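PDB 3RDY: BWI-1=PROTEASE inhibitor/trypsin inhibitor from Fagopyrum esculentum, which inhibits serine endopeptidases such as trypsin, as one of the potato type I inhibitors. Local coordinates for residues S15-W20 / E36-D41. Sequence-based numbering, arbitrary orientation.
Sequences SGKQEW and ENENED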
loop_
_atom_site.group_PDB
_atom_site.type_symbol
_atom_site.label_atom_id
_atom_site.label_comp_id
_atom_site.label_asym_id
_atom_site.label_seq_id
_atom_site.Cartn_x
_atom_site.Cartn_y
_atom_site.Cartn_z
ATOM N N SER A 15 -3.160 13.467 -6.155
ATOM C CA SER A 15 -2.661 13.344 -7.510
ATOM C C SER A 15 -1.946 12.008 -7.721
ATOM O O SER A 15 -1.396 11.415 -6.783
ATOM C CB SER A 15 -1.683 14.475 -7.809
ATOM O OG SER A 15 -0.536 14.313 -6.994
ATOM N N GLY A 16 -1.960 11.548 -8.963
ATOM C CA GLY A 16 -1.181 10.387 -9.345
ATOM C C GLY A 16 -1.969 9.116 -9.135
ATOM O O GLY A 16 -3.158 9.174 -8.837
ATOM N N LYS A 17 -1.302 7.971 -9.306
ATOM C CA LYS A 17 -1.972 6.677 -9.247
ATOM C C LYS A 17 -2.480 6.435 -7.824
ATOM O O LYS A 17 -1.748 6.672 -6.871
ATOM C CB LYS A 17 -0.992 5.570 -9.680
ATOM C CG LYS A 17 -1.592 4.148 -9.643
ATOM C CD LYS A 17 -0.686 3.189 -10.385
ATOM C CE LYS A 17 -1.229 1.771 -10.396
ATOM N NZ LYS A 17 -0.351 0.823 -11.197
ATOM N N GLN A 18 -3.720 5.965 -7.691
ATOM C CA GLN A 18 -4.357 5.855 -6.366
ATOM C C GLN A 18 -4.566 4.431 -5.854
ATOM O O GLN A 18 -4.932 4.244 -4.689
ATOM C CB GLN A 18 -5.724 6.557 -6.387
ATOM C CG GLN A 18 -5.656 8.084 -6.609
ATOM C CD GLN A 18 -4.827 8.788 -5.540
ATOM O OE1 GLN A 18 -3.725 9.266 -5.815
ATOM N NE2 GLN A 18 -5.343 8.840 -4.319
ATOM N N GLU A 19 -4.418 3.432 -6.717
ATOM C CA GLU A 19 -4.661 2.048 -6.278
ATOM C C GLU A 19 -3.894 1.048 -7.118
ATOM O O GLU A 19 -3.599 1.304 -8.297
ATOM C CB GLU A 19 -6.164 1.716 -6.314
ATOM C CG GLU A 19 -6.741 1.691 -7.706
ATOM C CD GLU A 19 -6.939 3.080 -8.282
ATOM O OE1 GLU A 19 -7.517 3.950 -7.581
ATOM O OE2 GLU A 19 -6.515 3.294 -9.435
ATOM N N TRP A 20 -3.577 -0.092 -6.500
ATOM C CA TRP A 20 -2.681 -1.091 -7.083
ATOM C C TRP A 20 -3.257 -2.500 -6.924
ATOM O O TRP A 20 -2.651 -3.343 -6.249
ATOM C CB TRP A 20 -1.311 -1.027 -6.381
ATOM C CG TRP A 20 -0.484 0.213 -6.716
ATOM C CD1 TRP A 20 0.498 0.316 -7.678
ATOM C CD2 TRP A 20 -0.565 1.508 -6.089
ATOM N NE1 TRP A 20 1.015 1.590 -7.689
ATOM C CE2 TRP A 20 0.391 2.343 -6.730
ATOM C CE3 TRP A 20 -1.357 2.048 -5.065
ATOM C CZ2 TRP A 20 0.594 3.688 -6.366
ATOM C CZ3 TRP A 20 -1.149 3.385 -4.691
ATOM C CH2 TRP A 20 -0.200 4.197 -5.372
ATOM N N GLU A 36 5.965 3.142 -4.632
ATOM C CA GLU A 36 6.702 4.391 -4.421
ATOM C C GLU A 36 7.333 4.918 -5.715
ATOM O O GLU A 36 7.442 6.131 -5.907
ATOM C CB GLU A 36 7.726 4.229 -3.300
ATOM C CG GLU A 36 7.067 4.179 -1.903
ATOM C CD GLU A 36 8.052 3.914 -0.805
ATOM O OE1 GLU A 36 9.261 3.767 -1.106
ATOM O OE2 GLU A 36 7.619 3.845 0.360
ATOM N N ASN A 37 7.705 4.005 -6.611
ATOM C CA ASN A 37 8.166 4.371 -7.950
ATOM C C ASN A 37 7.048 4.935 -8.823
ATOM O O ASN A 37 7.276 5.863 -9.609
ATOM C CB ASN A 37 8.771 3.156 -8.654
ATOM C CG ASN A 37 10.192 2.861 -8.211
ATOM O OD1 ASN A 37 10.670 1.723 -8.336
ATOM N ND2 ASN A 37 10.885 3.877 -7.697
ATOM N N GLU A 38 5.837 4.388 -8.678
ATOM C CA GLU A 38 4.722 4.745 -9.543
ATOM C C GLU A 38 3.994 5.987 -9.096
ATOM O O GLU A 38 3.314 6.627 -9.896
ATOM C CB GLU A 38 3.731 3.589 -9.677
ATOM C CG GLU A 38 4.348 2.385 -10.410
ATOM C CD GLU A 38 3.349 1.299 -10.717
ATOM O OE1 GLU A 38 2.240 1.346 -10.161
ATOM O OE2 GLU A 38 3.671 0.399 -11.526
ATOM N N ASN A 39 4.121 6.315 -7.818
ATOM C CA ASN A 39 3.543 7.545 -7.288
ATOM C C ASN A 39 4.543 8.156 -6.342
ATOM O O ASN A 39 4.684 7.742 -5.195
ATOM C CB ASN A 39 2.174 7.301 -6.623
ATOM C CG ASN A 39 1.523 8.589 -6.124
ATOM O OD1 ASN A 39 2.209 9.559 -5.823
ATOM N ND2 ASN A 39 0.205 8.586 -6.003
ATOM N N GLU A 40 5.262 9.150 -6.847
ATOM C CA GLU A 40 6.359 9.769 -6.124
ATOM C C GLU A 40 5.958 10.613 -4.914
ATOM O O GLU A 40 6.820 11.104 -4.179
ATOM C CB GLU A 40 7.197 10.602 -7.114
ATOM C CG GLU A 40 7.764 9.777 -8.268
ATOM N N ASP A 41 4.660 10.748 -4.669
ATOM C CA ASP A 41 4.184 11.486 -3.502
ATOM C C ASP A 41 3.915 10.635 -2.269
ATOM O O ASP A 41 3.615 11.173 -1.205
ATOM C CB ASP A 41 2.898 12.228 -3.829
ATOM C CG ASP A 41 3.131 13.410 -4.741
ATOM O OD1 ASP A 41 2.149 13.858 -5.377
ATOM O OD2 ASP A 41 4.293 13.870 -4.822
HETATM O O HOH W 1 -1.458 10.632 -4.023
HETATM O O HOH W 2 -1.039 13.696 -4.043
HETATM O O HOH W 3 1.404 8.410 -10.121
#
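Gly16 and Asn39 bring the two backbones within 5.9 Å at their CA atoms, where the irregular segment 15-20 passes the C-terminal end of helix 28-38, the touching parts running 136° apart. Asn39, where the chain departs from the helical path, has CG anti to its backbone N (chi1 -177°), and its amide turns ND2 toward segment 15-20. ND2 donates a hydrogen bond to Lys17 O at 2.9 Å, the acceptor almost in the amide plane, and a weak one to Ser15 O. OD1 accepts from Asp41 N at 3.0 Å, an Asx turn that fixes the rotation of the same amide. An alanine here would probably leave Lys17 O without this donor and free the turn at Asp41 to shift. At the base of this side chain, Asn39 CB meets the edge of the Trp20 indole near its plane, 4.0 Å from CZ2.

Glu38 OE1 is gripped by two donors approaching from opposite faces of the carboxylate plane: Lys17 NZ on the syn side, in a salt bridge of 2.8 Å, and Trp20 NE1 on the anti side, at 2.8 Å but with a bent N-H...O angle of 131°. Lys17 CG lies 3.8 Å above one face of the Trp20 indole, offset toward the rim; the chain runs extended beyond it, and NZ forms a second salt bridge, with Glu22. A water accepts from Lys17 N and donates to Glu38 O. In this potato type I inhibitor, the arrangement is a polar helix C-terminus, with an Asx turn, joined to the N-terminal segment, whose Gln18 and Trp20 backbones in turn bond to Val78 and Pro76 near the C-terminus.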